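Local coordinates for SusD superfamily protein (Bacteroides fragilis NCTC 9343, PDB 3NQP), which probably binds glycans at the outer membrane as a SusD-like lipoprotein and probably passes them to a partner transporter, at residues 85-89 and 135-141; 59-63 and 290-295; 236-240 and 384-389; 254-260 and 374-378; 47-53 and 447-453. One frame throughout, in Å; residues are numbered along the deposited sequence.

Contact 1. Residues 85-89 and 135-141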
# COMPACT_ATOMS: atom_id res chain seq x y z
N PHE A 85 -15.17 9.34 6.63
CA PHE A 85 -13.76 9.65 6.32
C PHE A 85 -12.83 8.48 6.65
O PHE A 85 -11.71 8.64 7.14
CB PHE A 85 -13.29 10.91 7.08
CG PHE A 85 -13.85 12.18 6.55
CD1 PHE A 85 -13.35 12.74 5.39
CD2 PHE A 85 -14.86 12.85 7.24
CE1 PHE A 85 -13.83 13.92 4.92
CE2 PHE A 85 -15.35 14.04 6.77
CZ PHE A 85 -14.85 14.58 5.61
N GLY A 86 -13.32 7.27 6.43
CA GLY A 86 -12.54 6.08 6.70
C GLY A 86 -12.34 5.78 8.18
O GLY A 86 -11.43 5.06 8.54
N ASP A 87 -13.14 6.42 9.03
CA ASP A 87 -13.10 6.26 10.49
C ASP A 87 -11.70 6.52 11.04
O ASP A 87 -11.28 5.87 11.99
CB ASP A 87 -13.60 4.85 10.87
CG ASP A 87 -14.21 4.79 12.28
OD1 ASP A 87 -14.55 5.83 12.87
OD2 ASP A 87 -14.38 3.67 12.79
N LEU A 88 -10.94 7.42 10.43
CA LEU A 88 -9.61 7.70 10.92
C LEU A 88 -9.52 8.80 11.99
O LEU A 88 -8.46 8.92 12.66
CB LEU A 88 -8.65 8.02 9.79
CG LEU A 88 -8.47 6.89 8.75
CD1 LEU A 88 -7.50 7.32 7.64
CD2 LEU A 88 -8.02 5.62 9.40
N PHE A 89 -10.55 9.61 12.17
CA PHE A 89 -10.40 10.74 13.11
C PHE A 89 -10.34 10.30 14.57
O PHE A 89 -9.71 10.98 15.40
CB PHE A 89 -11.45 11.86 12.88
CG PHE A 89 -11.13 12.72 11.70
CD1 PHE A 89 -10.06 13.61 11.75
CD2 PHE A 89 -11.85 12.61 10.54
CE1 PHE A 89 -9.74 14.39 10.67
CE2 PHE A 89 -11.52 13.37 9.45
CZ PHE A 89 -10.48 14.28 9.52
N TYR A 135 -9.31 12.25 -0.12
CA TYR A 135 -10.35 13.30 -0.06
C TYR A 135 -9.87 14.69 -0.46
O TYR A 135 -10.72 15.55 -0.72
CB TYR A 135 -10.90 13.41 1.37
CG TYR A 135 -11.61 12.17 1.84
CD1 TYR A 135 -12.84 11.84 1.34
CD2 TYR A 135 -11.02 11.31 2.77
CE1 TYR A 135 -13.48 10.67 1.73
CE2 TYR A 135 -11.65 10.16 3.17
CZ TYR A 135 -12.89 9.84 2.67
OH TYR A 135 -13.53 8.69 3.07
N GLY A 136 -8.55 14.94 -0.46
CA GLY A 136 -8.04 16.29 -0.64
C GLY A 136 -8.14 17.07 0.66
O GLY A 136 -7.47 16.77 1.65
N GLY A 137 -9.02 18.06 0.69
CA GLY A 137 -9.32 18.74 1.92
C GLY A 137 -10.19 17.92 2.87
O GLY A 137 -11.13 17.25 2.44
N VAL A 138 -9.82 17.96 4.15
CA VAL A 138 -10.54 17.28 5.24
C VAL A 138 -10.46 18.17 6.49
O VAL A 138 -9.60 19.06 6.55
CB VAL A 138 -9.92 15.91 5.61
CG1 VAL A 138 -10.05 14.89 4.43
CG2 VAL A 138 -8.48 16.09 6.13
N PRO A 139 -11.32 17.92 7.49
CA PRO A 139 -11.20 18.68 8.75
C PRO A 139 -9.83 18.50 9.37
O PRO A 139 -9.30 17.39 9.36
CB PRO A 139 -12.25 18.01 9.65
CG PRO A 139 -13.24 17.42 8.72
CD PRO A 139 -12.43 16.96 7.54
N LEU A 140 -9.22 19.57 9.87
CA LEU A 140 -7.93 19.45 10.54
C LEU A 140 -8.11 19.40 12.05
O LEU A 140 -8.06 20.44 12.73
CB LEU A 140 -6.97 20.59 10.16
CG LEU A 140 -6.12 20.42 8.92
CD1 LEU A 140 -5.29 21.72 8.69
CD2 LEU A 140 -5.23 19.10 9.03
N ARG A 141 -8.30 18.19 12.57
CA ARG A 141 -8.39 17.95 14.01
C ARG A 141 -7.00 17.73 14.58
O ARG A 141 -6.35 16.71 14.31
CB ARG A 141 -9.27 16.73 14.31
CG ARG A 141 -10.67 16.89 13.76
CD ARG A 141 -11.75 16.13 14.53
NE ARG A 141 -13.07 16.76 14.36
CZ ARG A 141 -13.89 16.55 13.33
NH1 ARG A 141 -13.55 15.72 12.33
NH2 ARG A 141 -15.06 17.18 13.29
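Phe85 turns its ring edge onto the face of Tyr135, an edge-to-face pair joining two loops of the helical SusD fold, one leading into helix 89-102 and the other leaving helix 110-135. The ring centroids stand 5.0 Å apart with the planes at 70°. Phe85 CG lies anti to the carbonyl carbon (chi1 -73°), which brings CD1 over the centre of the tyrosine ring. The same phenylalanine is held from further along the second loop: Val138 CG1 lies 3.9 Å from Phe85 CE1, and Pro139 CD covers one face of the ring. Phe89 meets the later part of that loop. Pro139 CD touches CZ of both phenylalanines, while the backbone oxygen Pro139 O comes within 3.3 Å of Phe89 CE1. Arg141 crosses Phe89 at about a right angle, its extended chain running past CD1 and bringing NH1 over the ring face. Arg141 CZ is 5.1 Å from the centroid of the Phe89 ring, a cation-pi approach that is at most weakly attractive.

Behind this shell, Tyr128 and Leu131 of helix 110-135 pack on Phe89, and Val166 of helix 163-181 backs Val138. Gly136, with positive phi, turns the chain out of helix 110-135 and starts the run that carries Val138 and Pro139 to the rings. At the other end, Tyr135 OH rests 3.4 Å from Phe85 CA.

Contact 2. Residues 59-63 and 290-295. With EDO (1,2-ethanediol), chain D.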
# COMPACT_ATOMS: atom_id res chain seq x y z
N SER A 59 -16.58 -14.37 -8.53
CA SER A 59 -15.22 -14.83 -8.61
C SER A 59 -15.17 -16.19 -9.28
O SER A 59 -16.19 -16.86 -9.42
CB SER A 59 -14.58 -14.90 -7.25
OG SER A 59 -15.21 -15.84 -6.43
N SER A 60 -13.97 -16.59 -9.68
CA SER A 60 -13.74 -17.96 -10.17
C SER A 60 -14.32 -19.02 -9.23
O SER A 60 -14.76 -20.09 -9.67
CB SER A 60 -12.24 -18.19 -10.37
OG SER A 60 -11.78 -17.37 -11.44
N ASP A 61 -14.24 -18.77 -7.92
CA ASP A 61 -14.70 -19.74 -6.93
C ASP A 61 -16.23 -19.77 -6.77
O ASP A 61 -16.79 -20.66 -6.08
CB ASP A 61 -14.07 -19.45 -5.58
CG ASP A 61 -14.11 -20.67 -4.66
OD1 ASP A 61 -13.74 -21.76 -5.12
OD2 ASP A 61 -14.51 -20.51 -3.50
N GLY A 62 -16.91 -18.80 -7.39
CA GLY A 62 -18.37 -18.83 -7.48
C GLY A 62 -19.09 -17.78 -6.66
O GLY A 62 -20.31 -17.76 -6.69
N MSE A 63 -18.36 -16.88 -5.98
CA MSE A 63 -18.96 -15.97 -5.01
C MSE A 63 -18.89 -14.53 -5.52
O MSE A 63 -17.90 -14.13 -6.09
CB MSE A 63 -18.24 -16.11 -3.68
CG MSE A 63 -18.73 -15.24 -2.60
SE MSE A 63 -20.70 -15.45 -2.30
CE MSE A 63 -20.98 -13.81 -1.44
N GLY A 290 -17.09 -23.75 -2.44
CA GLY A 290 -16.65 -23.15 -3.71
C GLY A 290 -16.29 -24.15 -4.78
O GLY A 290 -16.16 -25.32 -4.51
N SER A 291 -16.07 -23.66 -5.98
CA SER A 291 -15.89 -24.52 -7.14
C SER A 291 -14.42 -24.73 -7.47
O SER A 291 -14.10 -25.70 -8.17
CB SER A 291 -16.60 -23.92 -8.38
OG SER A 291 -16.18 -22.57 -8.57
N THR A 292 -13.53 -23.85 -6.99
CA THR A 292 -12.09 -23.99 -7.31
C THR A 292 -11.56 -25.40 -6.98
O THR A 292 -10.82 -25.98 -7.76
CB THR A 292 -11.22 -22.89 -6.60
OG1 THR A 292 -11.72 -21.59 -6.95
CG2 THR A 292 -9.75 -22.98 -6.97
N LYS A 293 -11.96 -25.96 -5.84
CA LYS A 293 -11.46 -27.27 -5.39
C LYS A 293 -11.66 -28.38 -6.39
O LYS A 293 -10.91 -29.37 -6.35
CB LYS A 293 -12.07 -27.72 -4.07
CG LYS A 293 -13.61 -27.77 -4.05
CD LYS A 293 -14.16 -28.47 -2.80
CE LYS A 293 -15.72 -28.53 -2.79
NZ LYS A 293 -16.43 -27.18 -2.57
N ASN A 294 -12.64 -28.25 -7.27
CA ASN A 294 -12.93 -29.29 -8.27
C ASN A 294 -12.29 -28.99 -9.61
O ASN A 294 -12.49 -29.72 -10.53
CB ASN A 294 -14.45 -29.48 -8.43
CG ASN A 294 -15.11 -29.91 -7.14
OD1 ASN A 294 -14.61 -30.77 -6.43
ND2 ASN A 294 -16.21 -29.28 -6.81
N ARG A 295 -11.53 -27.91 -9.73
CA ARG A 295 -10.84 -27.64 -10.97
C ARG A 295 -9.42 -28.23 -10.81
O ARG A 295 -9.21 -29.13 -9.96
CB ARG A 295 -10.84 -26.14 -11.27
CG ARG A 295 -12.24 -25.58 -11.46
CD ARG A 295 -12.35 -24.26 -12.23
NE ARG A 295 -13.79 -23.99 -12.36
CZ ARG A 295 -14.52 -23.33 -11.47
NH1 ARG A 295 -13.97 -22.76 -10.40
NH2 ARG A 295 -15.83 -23.20 -11.64
C1 EDO D . -13.76 -14.63 -12.83
O1 EDO D . -12.71 -13.88 -13.47
C2 EDO D . -14.12 -15.90 -13.59
O2 EDO D . -12.99 -16.79 -13.74
O HOH W 1 -16.75 -20.49 -11.43
O HOH W 2 -13.09 -24.02 -3.74
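Asp61 and Thr292 carry the polar core of this contact, in which a type I beta turn from Ser59 to Gly62 meets the start of a short 3-10 segment, 292-294. One backbone and one side-chain donor of Thr292 converge on a single carboxylate oxygen. Asp61 OD1 accepts from Thr292 N at 2.8 Å, nearly along its C-O axis, and from Thr292 OG1 at 2.7 Å on the anti side, 30° out of the carboxylate plane. With CG anti to the backbone N (chi1 -160°), the aspartate directs its carboxylate out of the turn toward these donors. The other oxygen, OD2, turns to the backbone N of Asn286.

A main-chain bond runs beside this pair, Ser291 N to Asp61 O at 3.1 Å. Within the 290-295 loop, Arg295 NH1 binds Ser291 OG at 2.9 Å, tilted from the guanidinium plane; across to the turn it makes a weak bond to Ser60 O.

Water extends both networks. One molecule donates to Ser60 O and accepts weakly from Arg295 NH2; another donates to Asp61 OD1 and accepts from Lys293 N. Ser60 OG takes a 2.7 Å hydrogen bond from O2 of an ethanediol probably left by crystallisation.

The contact lies well away from the chain's centre, joining the loop between helices 39-48 and 68-71 to the one following strand 265-269, with Thr292 and Arg295 resting on strand 338-344.

Contact 3. Residues 236-240 and 384-389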
# COMPACT_ATOMS: atom_id res chain seq x y z
N LEU A 236 14.96 9.39 0.67
CA LEU A 236 14.98 8.00 0.20
C LEU A 236 16.41 7.45 0.14
O LEU A 236 16.64 6.28 0.45
CB LEU A 236 14.28 7.88 -1.17
CG LEU A 236 12.78 8.17 -1.07
CD1 LEU A 236 12.23 8.65 -2.38
CD2 LEU A 236 11.98 6.93 -0.53
N GLU A 237 17.37 8.28 -0.27
CA GLU A 237 18.77 7.84 -0.31
C GLU A 237 19.27 7.62 1.10
O GLU A 237 20.10 6.76 1.32
CB GLU A 237 19.71 8.83 -1.05
CG GLU A 237 19.40 8.81 -2.53
CD GLU A 237 20.30 9.62 -3.40
OE1 GLU A 237 20.84 10.63 -2.93
OE2 GLU A 237 20.40 9.24 -4.59
N SER A 238 18.77 8.40 2.04
CA SER A 238 19.13 8.18 3.46
C SER A 238 18.67 6.80 3.94
O SER A 238 19.42 6.07 4.64
CB SER A 238 18.49 9.26 4.34
OG SER A 238 18.86 9.09 5.71
N VAL A 239 17.44 6.46 3.56
CA VAL A 239 16.93 5.13 3.84
C VAL A 239 17.83 4.06 3.25
O VAL A 239 18.14 3.08 3.95
CB VAL A 239 15.45 4.95 3.41
CG1 VAL A 239 15.00 3.48 3.61
CG2 VAL A 239 14.52 5.95 4.19
N LEU A 240 18.29 4.23 2.00
CA LEU A 240 19.17 3.22 1.41
C LEU A 240 20.50 3.13 2.13
O LEU A 240 21.11 2.02 2.18
CB LEU A 240 19.46 3.45 -0.09
CG LEU A 240 18.34 3.32 -1.11
CD1 LEU A 240 18.95 3.42 -2.52
CD2 LEU A 240 17.55 1.99 -0.90
N TRP A 384 10.60 -0.83 -2.76
CA TRP A 384 9.77 0.39 -2.88
C TRP A 384 10.68 1.62 -2.93
O TRP A 384 10.42 2.55 -3.70
CB TRP A 384 8.72 0.47 -1.75
CG TRP A 384 7.89 1.73 -1.77
CD1 TRP A 384 6.69 1.91 -2.39
CD2 TRP A 384 8.20 2.95 -1.14
NE1 TRP A 384 6.24 3.19 -2.21
CE2 TRP A 384 7.16 3.86 -1.45
CE3 TRP A 384 9.29 3.39 -0.37
CZ2 TRP A 384 7.16 5.18 -1.00
CZ3 TRP A 384 9.27 4.67 0.11
CH2 TRP A 384 8.23 5.55 -0.21
N VAL A 385 11.74 1.62 -2.14
CA VAL A 385 12.64 2.78 -2.07
C VAL A 385 13.32 2.90 -3.44
O VAL A 385 13.34 3.98 -4.07
CB VAL A 385 13.63 2.74 -0.87
CG1 VAL A 385 14.57 3.91 -0.95
CG2 VAL A 385 12.88 2.68 0.54
N TYR A 386 13.80 1.77 -3.95
CA TYR A 386 14.37 1.76 -5.27
C TYR A 386 13.45 2.24 -6.40
O TYR A 386 13.88 3.02 -7.24
CB TYR A 386 14.84 0.34 -5.65
CG TYR A 386 15.95 -0.31 -4.84
CD1 TYR A 386 16.99 0.42 -4.29
CD2 TYR A 386 16.03 -1.71 -4.78
CE1 TYR A 386 18.02 -0.21 -3.58
CE2 TYR A 386 17.04 -2.33 -4.09
CZ TYR A 386 18.04 -1.59 -3.52
OH TYR A 386 19.03 -2.22 -2.85
N LEU A 387 12.20 1.76 -6.47
CA LEU A 387 11.32 2.15 -7.58
C LEU A 387 10.82 3.59 -7.43
O LEU A 387 10.52 4.25 -8.42
CB LEU A 387 10.20 1.12 -7.78
CG LEU A 387 10.77 -0.25 -8.27
CD1 LEU A 387 9.67 -1.27 -8.21
CD2 LEU A 387 11.39 -0.16 -9.67
N THR A 388 10.75 4.07 -6.20
CA THR A 388 10.42 5.46 -5.94
C THR A 388 11.58 6.38 -6.41
O THR A 388 11.35 7.43 -7.04
CB THR A 388 10.00 5.67 -4.43
OG1 THR A 388 8.97 4.73 -4.04
CG2 THR A 388 9.45 7.07 -4.22
N LEU A 389 12.83 5.99 -6.14
CA LEU A 389 14.02 6.70 -6.64
C LEU A 389 14.12 6.59 -8.15
O LEU A 389 14.55 7.53 -8.80
CB LEU A 389 15.28 6.15 -5.98
CG LEU A 389 15.54 6.66 -4.56
CD1 LEU A 389 16.59 5.85 -3.82
CD2 LEU A 389 15.89 8.12 -4.58
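Leu236 is a knob in a hole formed by Trp384, Val385, Thr388 and Leu389, the centre of a helix-helix packing between 228-241 and 382-396 in the alpha-helical part of the SusD fold. The short segments run closer to antiparallel than parallel, at 145°, with their axes 9.9 Å apart. The two methyls of Leu236 part company inside the hole: CD2 reaches the indole at Trp384 CZ3, 3.6 Å away, while CD1 meets Thr388 CG2. Its CB rests on Leu389 CD2. Val385 slides past Leu236 in the opposite direction and, with CG1 anti to its backbone N (chi1 176°), sends that methyl to Leu240 CD2 at 3.5 Å; CG2 faces Val239 CG1. Leu240 is packed as tightly, its CD2 3.5 Å from Tyr386 CE1 and its CD1 tip to tip with Leu389 CD1. Tyr405 of helix 399-414 packs on both leucines there.

The loose edge is at Glu237, which is partly exposed: it begins by pointing away, and only its CG brushes Leu389 CD2, at 4.1 Å.

On the other branch from its CG2, Thr388 OG1 sits over the Trp384 ring and donates to Trp384 O at 2.6 Å, on the opposite face of that carbonyl from Thr388 N.

Contact 4. Residues 254-260 and 374-378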
# COMPACT_ATOMS: atom_id res chain seq x y z
N VAL A 254 10.65 -12.59 1.83
CA VAL A 254 10.30 -11.24 2.26
C VAL A 254 9.04 -11.32 3.13
O VAL A 254 8.96 -10.62 4.14
CB VAL A 254 10.18 -10.26 1.06
CG1 VAL A 254 9.55 -8.91 1.54
CG2 VAL A 254 11.58 -10.07 0.37
N PHE A 255 8.08 -12.17 2.75
CA PHE A 255 6.72 -12.17 3.33
C PHE A 255 6.52 -13.28 4.31
O PHE A 255 5.55 -13.27 5.05
CB PHE A 255 5.68 -12.29 2.21
CG PHE A 255 5.94 -11.32 1.14
CD1 PHE A 255 5.51 -10.02 1.29
CD2 PHE A 255 6.72 -11.65 0.03
CE1 PHE A 255 5.82 -9.05 0.32
CE2 PHE A 255 7.03 -10.72 -0.92
CZ PHE A 255 6.57 -9.38 -0.77
N ASN A 256 7.46 -14.23 4.30
CA ASN A 256 7.35 -15.45 5.08
C ASN A 256 7.10 -15.11 6.55
O ASN A 256 7.86 -14.34 7.18
CB ASN A 256 8.61 -16.27 4.87
CG ASN A 256 8.65 -17.56 5.69
OD1 ASN A 256 7.86 -17.78 6.61
ND2 ASN A 256 9.64 -18.39 5.38
N ALA A 257 6.02 -15.67 7.10
CA ALA A 257 5.59 -15.33 8.46
C ALA A 257 6.59 -15.86 9.51
O ALA A 257 6.52 -15.50 10.68
CB ALA A 257 4.14 -15.84 8.72
N LYS A 258 7.51 -16.73 9.09
CA LYS A 258 8.58 -17.20 9.97
C LYS A 258 9.90 -16.44 9.72
O LYS A 258 10.91 -16.74 10.32
CB LYS A 258 8.76 -18.73 9.82
CG LYS A 258 7.49 -19.53 10.09
CD LYS A 258 7.27 -19.80 11.57
CE LYS A 258 6.13 -20.81 11.83
NZ LYS A 258 6.14 -22.02 10.91
N ASN A 259 9.86 -15.38 8.90
CA ASN A 259 11.05 -14.56 8.64
C ASN A 259 10.74 -13.07 8.81
O ASN A 259 11.24 -12.22 8.07
CB ASN A 259 11.61 -14.86 7.23
CG ASN A 259 12.96 -14.19 6.99
OD1 ASN A 259 13.74 -14.10 7.91
ND2 ASN A 259 13.20 -13.68 5.79
N LYS A 260 9.91 -12.74 9.78
CA LYS A 260 9.40 -11.38 9.94
C LYS A 260 10.48 -10.41 10.35
O LYS A 260 11.50 -10.80 10.89
CB LYS A 260 8.27 -11.32 10.99
CG LYS A 260 7.02 -12.04 10.52
CD LYS A 260 5.89 -11.94 11.55
CE LYS A 260 4.59 -12.61 11.04
NZ LYS A 260 3.50 -12.13 11.98
N CYS A 374 -1.58 -14.71 9.73
CA CYS A 374 -0.77 -13.78 10.49
C CYS A 374 0.40 -13.22 9.70
O CYS A 374 1.40 -12.83 10.28
CB CYS A 374 -0.31 -14.43 11.81
SG CYS A 374 0.76 -15.87 11.58
N GLY A 375 0.29 -13.19 8.37
CA GLY A 375 1.27 -12.46 7.56
C GLY A 375 1.29 -10.97 7.94
O GLY A 375 0.24 -10.38 8.11
N ASP A 376 2.46 -10.37 8.12
CA ASP A 376 2.50 -8.95 8.51
C ASP A 376 2.15 -8.09 7.31
O ASP A 376 2.39 -8.48 6.15
CB ASP A 376 3.90 -8.55 8.99
CG ASP A 376 4.20 -8.96 10.44
OD1 ASP A 376 3.33 -9.56 11.11
OD2 ASP A 376 5.36 -8.66 10.90
N TYR A 377 1.54 -6.92 7.56
CA TYR A 377 1.24 -5.99 6.46
C TYR A 377 2.40 -4.99 6.27
O TYR A 377 2.55 -4.04 7.05
CB TYR A 377 -0.13 -5.29 6.72
CG TYR A 377 -1.28 -5.88 5.92
CD1 TYR A 377 -1.52 -7.25 5.90
CD2 TYR A 377 -2.08 -5.08 5.12
CE1 TYR A 377 -2.54 -7.78 5.15
CE2 TYR A 377 -3.07 -5.62 4.34
CZ TYR A 377 -3.31 -6.95 4.35
OH TYR A 377 -4.29 -7.45 3.54
N ILE A 378 3.24 -5.22 5.26
CA ILE A 378 4.44 -4.38 5.05
C ILE A 378 3.97 -3.11 4.40
O ILE A 378 3.27 -3.18 3.39
CB ILE A 378 5.46 -5.07 4.11
CG1 ILE A 378 5.85 -6.43 4.70
CG2 ILE A 378 6.66 -4.10 3.81
CD1 ILE A 378 6.65 -7.38 3.81
O HOH W 3 4.81 -12.11 7.48
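Lys260 crosses Asp376 at about a right angle, its chain passing across the carboxylate. With CG anti to the carbonyl carbon (chi1 -68°) and the chain extended beyond it, the ammonium group is carried to two acceptors. Lys260 NZ forms a salt bridge with Asp376 OD1 at 2.7 Å, coming from above the carboxylate plane, 48° out of it, and a second hydrogen bond to Cys374 O at 2.8 Å, almost in line with the carbonyl bond. The aliphatic part is not idle: Lys260 CD passes 3.4 Å from Asp376 OD2. That carboxylate is shared, for OD2 also forms a salt bridge with Arg270 and OD1 accepts from Phe271 N, so a buried negative charge is probably well compensated.

These side chains join the turn after helix 251-255 to the chain entering strand 377-381, which pairs antiparallel with strand 265-269 in a small two-stranded sheet. On the helix side of the contact the chemistry becomes apolar. Ile378 CD1 rests against both Phe255 CD1, at 3.8 Å, and Val254 CG1, at 4.0 Å, the side chains crossing at roughly right angles. Val254 CG1 in turn lies over the centre of the Phe255 ring.

The turn itself, type I from Asn256 to Asn259, contains an Asx turn, in which Asn256 OD1 accepts from Lys258 N at 2.7 Å. Between the two regions one water donates to Phe255 O and accepts from Asp376 N.

Contact 5. Residues 47-53 and 447-453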
# COMPACT_ATOMS: atom_id res chain seq x y z
N GLY A 47 -5.33 1.58 -1.40
CA GLY A 47 -4.16 1.38 -2.25
C GLY A 47 -4.38 0.51 -3.47
O GLY A 47 -3.73 0.74 -4.49
N GLU A 48 -5.24 -0.51 -3.36
CA GLU A 48 -5.35 -1.54 -4.44
C GLU A 48 -6.62 -1.45 -5.27
O GLU A 48 -6.57 -1.55 -6.49
CB GLU A 48 -5.38 -2.97 -3.87
CG GLU A 48 -4.15 -3.49 -3.33
CD GLU A 48 -3.13 -3.94 -4.34
OE1 GLU A 48 -3.45 -4.38 -5.46
OE2 GLU A 48 -1.97 -3.90 -3.93
N LEU A 49 -7.77 -1.32 -4.60
CA LEU A 49 -9.03 -1.66 -5.29
C LEU A 49 -9.38 -0.85 -6.53
O LEU A 49 -9.99 -1.38 -7.44
CB LEU A 49 -10.22 -1.67 -4.34
CG LEU A 49 -10.29 -2.75 -3.24
CD1 LEU A 49 -11.60 -2.55 -2.46
CD2 LEU A 49 -10.14 -4.23 -3.75
N ARG A 50 -9.08 0.44 -6.53
CA ARG A 50 -9.38 1.29 -7.69
C ARG A 50 -8.34 1.16 -8.81
O ARG A 50 -8.42 1.86 -9.82
CB ARG A 50 -9.48 2.75 -7.25
CG ARG A 50 -10.68 3.03 -6.38
CD ARG A 50 -10.84 4.55 -6.15
NE ARG A 50 -11.31 5.19 -7.38
CZ ARG A 50 -11.65 6.46 -7.54
NH1 ARG A 50 -11.56 7.35 -6.56
NH2 ARG A 50 -12.09 6.85 -8.73
N GLY A 51 -7.37 0.27 -8.61
CA GLY A 51 -6.25 0.09 -9.55
C GLY A 51 -6.52 -0.54 -10.92
O GLY A 51 -5.59 -0.67 -11.67
N GLY A 52 -7.75 -0.92 -11.25
CA GLY A 52 -8.06 -1.32 -12.63
C GLY A 52 -7.71 -2.76 -12.94
O GLY A 52 -7.68 -3.16 -14.10
N ARG A 53 -7.43 -3.55 -11.93
CA ARG A 53 -7.07 -4.95 -12.19
C ARG A 53 -7.79 -6.00 -11.38
O ARG A 53 -7.36 -7.19 -11.37
CB ARG A 53 -5.56 -5.14 -12.07
CG ARG A 53 -4.93 -4.64 -10.83
CD ARG A 53 -3.38 -4.87 -10.92
NE ARG A 53 -2.81 -4.56 -9.63
CZ ARG A 53 -1.54 -4.72 -9.27
NH1 ARG A 53 -0.64 -5.20 -10.12
NH2 ARG A 53 -1.18 -4.36 -8.03
N ILE A 447 1.94 -6.49 -5.65
CA ILE A 447 0.61 -7.11 -5.58
C ILE A 447 0.22 -7.26 -4.11
O ILE A 447 0.96 -7.84 -3.32
CB ILE A 447 0.57 -8.46 -6.34
CG1 ILE A 447 0.64 -8.19 -7.86
CG2 ILE A 447 -0.73 -9.24 -6.01
CD1 ILE A 447 0.72 -9.40 -8.73
N GLN A 448 -0.93 -6.69 -3.76
CA GLN A 448 -1.51 -6.80 -2.45
C GLN A 448 -0.75 -5.96 -1.41
O GLN A 448 -0.85 -6.23 -0.24
CB GLN A 448 -1.61 -8.26 -2.00
CG GLN A 448 -2.72 -8.51 -1.01
CD GLN A 448 -2.74 -9.93 -0.52
OE1 GLN A 448 -1.80 -10.37 0.15
NE2 GLN A 448 -3.83 -10.64 -0.81
N GLU A 449 0.01 -4.96 -1.89
CA GLU A 449 0.83 -4.07 -1.06
C GLU A 449 0.49 -2.58 -1.31
O GLU A 449 1.21 -1.69 -0.88
CB GLU A 449 2.31 -4.37 -1.29
CG GLU A 449 2.83 -5.61 -0.59
CD GLU A 449 4.30 -5.77 -0.82
OE1 GLU A 449 4.66 -6.35 -1.90
OE2 GLU A 449 5.09 -5.29 0.06
N GLY A 450 -0.66 -2.33 -1.93
CA GLY A 450 -1.33 -1.03 -1.79
C GLY A 450 -0.73 0.14 -2.57
O GLY A 450 -0.79 1.29 -2.11
N GLN A 451 -0.14 -0.14 -3.73
CA GLN A 451 0.47 0.92 -4.50
C GLN A 451 -0.28 1.41 -5.77
O GLN A 451 -0.17 2.61 -6.14
CB GLN A 451 1.86 0.50 -4.92
CG GLN A 451 2.81 0.15 -3.76
CD GLN A 451 3.08 1.31 -2.86
OE1 GLN A 451 3.61 2.35 -3.29
NE2 GLN A 451 2.68 1.18 -1.59
N ARG A 452 -0.96 0.50 -6.46
CA ARG A 452 -1.35 0.82 -7.82
C ARG A 452 -2.28 2.03 -7.96
O ARG A 452 -2.11 2.85 -8.89
CB ARG A 452 -1.96 -0.37 -8.57
CG ARG A 452 -2.07 -0.04 -10.07
CD ARG A 452 -2.36 -1.28 -10.94
NE ARG A 452 -1.62 -1.18 -12.18
CZ ARG A 452 -2.07 -0.75 -13.34
NH1 ARG A 452 -3.35 -0.47 -13.54
NH2 ARG A 452 -1.22 -0.70 -14.36
N TRP A 453 -3.23 2.19 -7.06
CA TRP A 453 -4.13 3.36 -7.17
C TRP A 453 -3.29 4.61 -7.06
O TRP A 453 -3.47 5.56 -7.82
CB TRP A 453 -5.24 3.36 -6.10
CG TRP A 453 -6.09 4.66 -6.11
CD1 TRP A 453 -6.25 5.51 -5.09
CD2 TRP A 453 -6.82 5.21 -7.22
NE1 TRP A 453 -7.03 6.59 -5.47
CE2 TRP A 453 -7.42 6.41 -6.77
CE3 TRP A 453 -7.06 4.78 -8.53
CZ2 TRP A 453 -8.20 7.18 -7.59
CZ3 TRP A 453 -7.83 5.57 -9.34
CH2 TRP A 453 -8.41 6.75 -8.86
O HOH W 4 -0.45 -2.41 -5.53
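A bend at chi2 (-77°) folds the Glu48 side chain back toward 447-453, where its OE2 accepts from Gly450 N at 2.9 Å, on the anti side of the carboxylate. A bend at chi3 (73°) similarly lays the Arg50 guanidinium flat over Trp453, centres 4.1 Å apart and planes at 18°, with Arg50 CB making a CH-pi contact to the same ring. Lys491 O binds Arg50 NH2 and Gln73 OE1 binds its NE, which would help fix the rotation of the group on the indole.

Glu48 OE2 also receives a bond from a water that accepts from Gln451 N, while OE1 meets Tyr319 OH and, in a weak salt bridge, Arg53 NH2. Arg452 NH1 donates in its guanidinium plane to Gly51 O at 2.9 Å, and Asp443 pairs with its NE. Arg53 lays one face of its guanidinium on Arg452 CD, and its NH1 is held by Asp443 O.

Close backbone approach rests on glycines: Gly47 and Gly450 have their CA atoms 3.7 Å apart, and Gly47 O accepts from Trp453 N at 3.0 Å. The result is a buried polar junction where the end of helix 39-48 meets the start of helix 452-458, near the middle of the SusD-type helical fold.

How the contacts relate
Contact 5 is the most central, its centre about 7 Å from the centre of the chain; contact 2, only partly buried, lies farthest out, its centre about 28 Å from that point. Contacts 1, 3, 4 and 5 are buried. Contact 3 is apolar helix packing and contact 1 is largely aromatic, whereas contacts 2 and 5 depend on polar groups and backbone bonds; contact 4 divides between a salt bridge and an apolar patch. Contacts 3 and 4 use consecutive elements, strand 377-381 leading into helix 382-396. Contact 5 touches both: Gln451 OE1 bonds weakly to Trp384 NE1, and Glu449 packs on Phe255 and Ile378. All four other contacts are nested within the chain loop that contact 5 closes.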